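Local coordinates for protein Poly(A) ribonuclease pop2 (Schizosaccharomyces pombe, PDB 2P51) that removes poly(A) tails from mRNA as a metal-dependent 3'-exoribonuclease of the DEDD type, serving as a catalytic component of the CCR4-NOT complex, at residues F250-R253 and S254-D258; I229-I232 and G233-Q237; I206-M210 and K211-N215. One frame throughout, in Å; residues are numbered along the deposited sequence.

Contact 1. Residues F250-R253 and S254-D258; sequences FEIR and SRYFD
E251 and R255 form an i/i+4 salt bridge on the solvent side of the last turns of helix 238-257, the long helix that follows the loop 229-237 in this DEDD nuclease fold. R255 NE reaches E251 OE2 at 2.6 Å in a nearly straight bond (175°), and OE2 accepts with its anti lone pair, lying at the edge of the guanidinium in its plane. NH2 adds a weak bond to the same oxygen. E251 has CG anti to its own N (chi1 -174°) and then bends at chi2, which turns the carboxylate towards the next turn; its plane stands 81° from that of the guanidinium.

Beneath, the main chain keeps the alpha-helical pattern, with S254 N to F250 O at 2.9 Å and R255 N to E251 O at 2.8 Å. It slackens at the end, where F257 N to R253 O is weak, and D258 leaves the helix with positive phi. About a quarter-turn round the helix from E251, I252 CG2 sits 4.1 Å from F257 CE2 and 4.2 Å from Y256 CD2. F250 CD1 lies 3.6 Å above the centre of the R253 guanidinium, whose NH2 bonds to E95 O and pairs with E96. I252 and F257 face helix 206-213, touching I206, M210 and I209, while E251 leans on I229 of the preceding loop.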
# COMPACT_ATOMS: atom_id res chain seq x y z
N PHE A 250 -5.58 3.90 -13.84
CA PHE A 250 -5.68 4.80 -15.02
C PHE A 250 -6.66 4.20 -16.03
O PHE A 250 -7.39 4.94 -16.72
CB PHE A 250 -4.31 5.07 -15.61
CG PHE A 250 -3.56 6.03 -14.67
CD1 PHE A 250 -3.86 7.38 -14.70
CD2 PHE A 250 -2.59 5.56 -13.77
CE1 PHE A 250 -3.21 8.27 -13.85
CE2 PHE A 250 -1.92 6.44 -12.95
CZ PHE A 250 -2.22 7.78 -13.01
N GLU A 251 -6.70 2.86 -16.09
CA GLU A 251 -7.62 2.27 -17.09
C GLU A 251 -9.06 2.48 -16.65
O GLU A 251 -9.92 2.77 -17.51
CB GLU A 251 -7.31 0.77 -17.28
CG GLU A 251 -8.12 0.13 -18.39
CD GLU A 251 -7.92 0.70 -19.78
OE1 GLU A 251 -6.88 1.38 -19.96
OE2 GLU A 251 -8.78 0.47 -20.66
N ILE A 252 -9.40 2.32 -15.38
CA ILE A 252 -10.75 2.56 -14.86
C ILE A 252 -11.13 4.02 -15.04
O ILE A 252 -12.24 4.40 -15.43
CB ILE A 252 -10.73 2.15 -13.34
CG1 ILE A 252 -10.76 0.62 -13.19
CG2 ILE A 252 -11.76 2.88 -12.53
CD1 ILE A 252 -10.42 0.38 -11.67
N ARG A 253 -10.15 4.93 -14.75
CA ARG A 253 -10.41 6.36 -14.92
C ARG A 253 -10.77 6.64 -16.37
O ARG A 253 -11.69 7.40 -16.68
CB ARG A 253 -9.16 7.17 -14.56
CG ARG A 253 -9.47 8.65 -14.44
CD ARG A 253 -8.20 9.42 -14.02
NE ARG A 253 -7.32 9.48 -15.19
CZ ARG A 253 -6.22 10.24 -15.21
NH1 ARG A 253 -5.86 10.98 -14.15
NH2 ARG A 253 -5.51 10.22 -16.33
N SER A 254 -10.03 6.04 -17.31
CA SER A 254 -10.34 6.24 -18.73
C SER A 254 -11.66 5.63 -19.16
O SER A 254 -12.45 6.27 -19.87
CB SER A 254 -9.20 5.61 -19.54
OG SER A 254 -9.48 5.75 -20.92
N ARG A 255 -11.91 4.38 -18.75
CA ARG A 255 -13.09 3.69 -19.25
C ARG A 255 -14.38 4.18 -18.57
O ARG A 255 -15.35 4.23 -19.33
CB ARG A 255 -12.99 2.19 -19.02
CG ARG A 255 -11.91 1.50 -19.86
CD ARG A 255 -12.23 0.02 -20.01
NE ARG A 255 -11.11 -0.73 -20.56
CZ ARG A 255 -11.20 -1.96 -21.06
NH1 ARG A 255 -12.40 -2.56 -21.09
NH2 ARG A 255 -10.10 -2.54 -21.52
N TYR A 256 -14.41 4.46 -17.28
CA TYR A 256 -15.70 4.69 -16.61
C TYR A 256 -15.87 6.13 -16.16
O TYR A 256 -16.98 6.47 -15.74
CB TYR A 256 -15.91 3.70 -15.43
CG TYR A 256 -15.56 2.30 -15.93
CD1 TYR A 256 -16.19 1.77 -17.05
CD2 TYR A 256 -14.61 1.55 -15.27
CE1 TYR A 256 -15.93 0.52 -17.57
CE2 TYR A 256 -14.32 0.29 -15.78
CZ TYR A 256 -14.96 -0.23 -16.90
OH TYR A 256 -14.58 -1.48 -17.35
N PHE A 257 -14.81 6.94 -16.28
CA PHE A 257 -14.90 8.32 -15.84
C PHE A 257 -14.44 9.28 -16.92
O PHE A 257 -14.26 10.46 -16.64
CB PHE A 257 -14.11 8.56 -14.56
CG PHE A 257 -14.65 7.70 -13.41
CD1 PHE A 257 -15.64 8.25 -12.60
CD2 PHE A 257 -14.19 6.42 -13.18
CE1 PHE A 257 -16.16 7.51 -11.53
CE2 PHE A 257 -14.67 5.68 -12.13
CZ PHE A 257 -15.65 6.23 -11.34
N ASP A 258 -14.29 8.79 -18.14
CA ASP A 258 -13.90 9.64 -19.29
C ASP A 258 -12.71 10.55 -18.96
O ASP A 258 -12.61 11.71 -19.35
CB ASP A 258 -15.09 10.44 -19.78
CG ASP A 258 -14.90 11.00 -21.18
OD1 ASP A 258 -14.15 10.40 -22.01
OD2 ASP A 258 -15.50 12.05 -21.51

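Contact 2. Residues I229-I232 and G233-Q237; sequences IHRI and GPQHQ
R231 and Q235 meet within the loop that joins helix 220-226 to helix 238-257 at the edge of the DEDD active site, where P234-Q237 form a type II beta turn and Q237 takes the N-cap position of the second helix. The R231 guanidinium lies flat against the main chain of the turn: Q235 CA stands 3.4 Å above its plane, over the centre, and H236 N lies over the same group. CG of R231 is anti to the backbone N (chi1 180°), and a bend at chi3 (-78°) swings the planar head across to the turn. There R231 NH2 comes 3.6 Å from Q235 CG, the two side chains crossing at about a right angle.

The polar ends are held from outside the loop. R231 NH1 makes a salt bridge with D241 OD1, from a residue that binds metal here, while NE bonds to Q221; H236 N also donates to D241 OD1. R231 is therefore a second-shell residue that probably helps to position this carboxylate. G233, at phi 93°, has backbone angles at which a CB would collide with I232 O. The aliphatic part of R231 rests on the same glycine, CD lying 3.2 Å from G233 O.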
# COMPACT_ATOMS: atom_id res chain seq x y z
N ILE A 229 -4.82 -5.99 -18.59
CA ILE A 229 -3.63 -5.29 -18.13
C ILE A 229 -2.58 -6.28 -17.64
O ILE A 229 -2.84 -7.14 -16.80
CB ILE A 229 -4.00 -4.31 -17.02
CG1 ILE A 229 -4.92 -3.18 -17.54
CG2 ILE A 229 -2.74 -3.81 -16.31
CD1 ILE A 229 -5.68 -2.49 -16.43
N HIS A 230 -1.37 -6.20 -18.16
CA HIS A 230 -0.40 -7.24 -17.77
C HIS A 230 0.34 -6.83 -16.51
O HIS A 230 0.72 -5.69 -16.31
CB HIS A 230 0.56 -7.49 -18.93
CG HIS A 230 1.87 -8.13 -18.67
ND1 HIS A 230 2.03 -9.51 -18.60
CD2 HIS A 230 3.12 -7.63 -18.47
CE1 HIS A 230 3.31 -9.81 -18.36
NE2 HIS A 230 3.99 -8.68 -18.27
N ARG A 231 0.56 -7.84 -15.67
CA ARG A 231 1.37 -7.71 -14.50
C ARG A 231 2.86 -7.84 -14.84
O ARG A 231 3.32 -8.75 -15.53
CB ARG A 231 1.01 -8.81 -13.48
CG ARG A 231 1.88 -8.68 -12.21
CD ARG A 231 1.56 -9.81 -11.27
NE ARG A 231 0.32 -9.67 -10.48
CZ ARG A 231 0.17 -8.94 -9.39
NH1 ARG A 231 1.17 -8.21 -8.87
NH2 ARG A 231 -1.02 -8.95 -8.81
N ILE A 232 3.64 -6.90 -14.32
CA ILE A 232 5.08 -6.99 -14.36
C ILE A 232 5.50 -7.45 -12.98
O ILE A 232 5.10 -6.80 -12.00
CB ILE A 232 5.70 -5.62 -14.72
CG1 ILE A 232 5.40 -5.14 -16.14
CG2 ILE A 232 7.21 -5.63 -14.46
CD1 ILE A 232 6.20 -3.99 -16.69
N GLY A 233 6.30 -8.49 -12.78
CA GLY A 233 6.75 -8.85 -11.44
C GLY A 233 5.79 -9.88 -10.86
O GLY A 233 4.76 -10.28 -11.43
N PRO A 234 6.21 -10.33 -9.67
CA PRO A 234 5.51 -11.40 -8.96
C PRO A 234 4.23 -10.97 -8.25
O PRO A 234 4.24 -10.02 -7.48
CB PRO A 234 6.56 -11.87 -7.93
CG PRO A 234 7.49 -10.71 -7.76
CD PRO A 234 7.45 -9.88 -9.01
N GLN A 235 3.11 -11.68 -8.47
CA GLN A 235 1.90 -11.48 -7.68
C GLN A 235 2.21 -11.71 -6.20
O GLN A 235 2.99 -12.57 -5.77
CB GLN A 235 0.82 -12.42 -8.19
CG GLN A 235 -0.54 -12.31 -7.53
CD GLN A 235 -1.65 -12.99 -8.29
OE1 GLN A 235 -2.81 -12.84 -7.89
NE2 GLN A 235 -1.40 -13.76 -9.34
N HIS A 236 1.55 -10.89 -5.36
CA HIS A 236 1.65 -11.04 -3.92
C HIS A 236 3.04 -10.61 -3.47
O HIS A 236 3.50 -11.08 -2.42
CB HIS A 236 1.25 -12.47 -3.50
CG HIS A 236 0.75 -12.46 -2.09
ND1 HIS A 236 -0.60 -12.47 -1.81
CD2 HIS A 236 1.41 -12.43 -0.91
CE1 HIS A 236 -0.77 -12.43 -0.49
NE2 HIS A 236 0.44 -12.42 0.09
N GLN A 237 3.66 -9.70 -4.23
CA GLN A 237 4.79 -8.92 -3.74
C GLN A 237 4.40 -7.45 -3.87
O GLN A 237 3.75 -7.13 -4.88
CB GLN A 237 6.14 -9.22 -4.41
CG GLN A 237 6.65 -10.61 -3.90
CD GLN A 237 8.15 -10.72 -3.95
OE1 GLN A 237 8.91 -9.89 -3.48
NE2 GLN A 237 8.69 -11.79 -4.58

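Contact 3. Residues I206-M210 and K211-N215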
# COMPACT_ATOMS: atom_id res chain seq x y z
N ILE A 206 -9.40 1.86 -5.07
CA ILE A 206 -9.99 1.27 -6.28
C ILE A 206 -11.06 0.23 -5.91
O ILE A 206 -11.98 0.04 -6.70
CB ILE A 206 -8.89 0.62 -7.15
CG1 ILE A 206 -7.94 1.67 -7.72
CG2 ILE A 206 -9.45 -0.27 -8.26
CD1 ILE A 206 -6.71 1.03 -8.39
N LYS A 207 -10.91 -0.45 -4.76
CA LYS A 207 -11.95 -1.40 -4.37
C LYS A 207 -13.26 -0.69 -4.03
O LYS A 207 -14.37 -1.16 -4.35
CB LYS A 207 -11.54 -2.21 -3.13
CG LYS A 207 -12.58 -3.27 -2.71
CD LYS A 207 -12.57 -4.52 -3.53
CE LYS A 207 -13.69 -5.46 -3.06
NZ LYS A 207 -13.86 -6.54 -4.08
N TYR A 208 -13.13 0.45 -3.34
CA TYR A 208 -14.32 1.23 -3.10
C TYR A 208 -14.96 1.65 -4.43
O TYR A 208 -16.16 1.57 -4.65
CB TYR A 208 -13.98 2.48 -2.26
CG TYR A 208 -15.17 3.43 -2.13
CD1 TYR A 208 -16.15 3.16 -1.17
CD2 TYR A 208 -15.34 4.56 -2.95
CE1 TYR A 208 -17.24 4.01 -1.05
CE2 TYR A 208 -16.43 5.40 -2.82
CZ TYR A 208 -17.38 5.11 -1.86
OH TYR A 208 -18.48 5.92 -1.69
N ILE A 209 -14.13 2.16 -5.35
CA ILE A 209 -14.66 2.62 -6.64
C ILE A 209 -15.30 1.46 -7.40
O ILE A 209 -16.46 1.59 -7.85
CB ILE A 209 -13.54 3.28 -7.47
CG1 ILE A 209 -12.92 4.49 -6.80
CG2 ILE A 209 -14.13 3.63 -8.86
CD1 ILE A 209 -11.72 5.10 -7.51
N MET A 210 -14.59 0.33 -7.52
CA MET A 210 -15.10 -0.75 -8.36
C MET A 210 -16.27 -1.43 -7.68
O MET A 210 -17.29 -1.63 -8.37
CB MET A 210 -14.02 -1.79 -8.73
CG MET A 210 -12.95 -1.16 -9.63
SD MET A 210 -13.66 -0.85 -11.27
CE MET A 210 -13.52 -2.52 -11.96
N LYS A 211 -16.17 -1.83 -6.43
CA LYS A 211 -17.29 -2.59 -5.84
C LYS A 211 -18.37 -1.66 -5.31
O LYS A 211 -19.52 -1.83 -5.70
CB LYS A 211 -16.81 -3.48 -4.70
CG LYS A 211 -18.02 -4.27 -4.12
CD LYS A 211 -17.69 -5.28 -3.11
CE LYS A 211 -18.93 -6.02 -2.59
NZ LYS A 211 -19.82 -6.50 -3.68
N SER A 212 -18.04 -0.71 -4.45
CA SER A 212 -19.10 0.07 -3.80
C SER A 212 -19.85 1.00 -4.75
O SER A 212 -21.06 1.20 -4.59
CB SER A 212 -18.53 0.87 -2.61
OG SER A 212 -17.97 -0.05 -1.67
N VAL A 213 -19.13 1.57 -5.74
CA VAL A 213 -19.81 2.44 -6.67
C VAL A 213 -20.18 1.74 -7.94
O VAL A 213 -21.33 1.82 -8.42
CB VAL A 213 -18.93 3.66 -6.96
CG1 VAL A 213 -19.70 4.57 -7.95
CG2 VAL A 213 -18.57 4.37 -5.67
N LEU A 214 -19.24 1.02 -8.56
CA LEU A 214 -19.50 0.46 -9.90
C LEU A 214 -20.05 -0.98 -9.85
O LEU A 214 -20.32 -1.55 -10.92
CB LEU A 214 -18.22 0.52 -10.74
CG LEU A 214 -17.60 1.93 -10.87
CD1 LEU A 214 -16.36 1.89 -11.73
CD2 LEU A 214 -18.61 2.92 -11.47
N ASN A 215 -20.24 -1.56 -8.67
CA ASN A 215 -20.85 -2.89 -8.51
C ASN A 215 -20.08 -3.99 -9.22
O ASN A 215 -20.63 -5.01 -9.68
CB ASN A 215 -22.33 -2.82 -8.92
CG ASN A 215 -23.10 -3.96 -8.30
OD1 ASN A 215 -24.06 -4.50 -8.88
ND2 ASN A 215 -22.71 -4.36 -7.09
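Y208 lies against S212 and V213 on helix 206-213, which widens into a pi-type turn from Y208 to V213. The widening shows in the bonding: V213 N reaches back five residues to Y208 O at 3.2 Å, and L214 N likewise to I209 O at 2.9 Å, whereas K211 N still bonds to K207 O in the alpha manner. With CG anti to the backbone N (chi1 172°), the Y208 ring swings along the helix towards its C-terminal end and bridges two bumps. S212 CB packs obliquely at 3.6 Å from CD1, and V213 CG2 comes to CE2, diagonally across the ring from CD1, at 3.7 Å, also obliquely. Without the ring, as with an alanine here, S212 CB and V213 CG2 would probably lose the surface they share, opening a gap along this flank.

Farther round, the L214 methyl CD1 fills the hollow between two residues of the previous turn, with I209 CG2 at 4.0 Å. K207 and K211 run side by side, aliphatic parts in touch, while their ends part: K207 makes a cation-pi contact with Y270, and K211 NZ bonds to S217 OG. The sulfur of M210, brought round by bends at chi2 and chi3, forms the other wall of the L214 hollow, with SD 3.9 Å from L214 CD1.

In the fold
Contacts 1 and 3 form one interface, their centres about 13 Å apart: the end of helix 238-257 packs on helix 206-213. I252 CD1 touches both M210 SD (3.5 Å) and I206 CG2 (3.6 Å), and F257 CE2 meets I209 CG2 at 3.9 Å. Contact 2 leads into the same long helix from its other end, its centre about 21 Å from each of the others, yet E251 CB touches I229 CD1 at 3.7 Å. Contact 2 is closest to catalysis: the H236 side chain lies about 5 Å from a bound magnesium, against about 9 Å for the K207 side chain in contact 3, while contact 1 is remote from the metals.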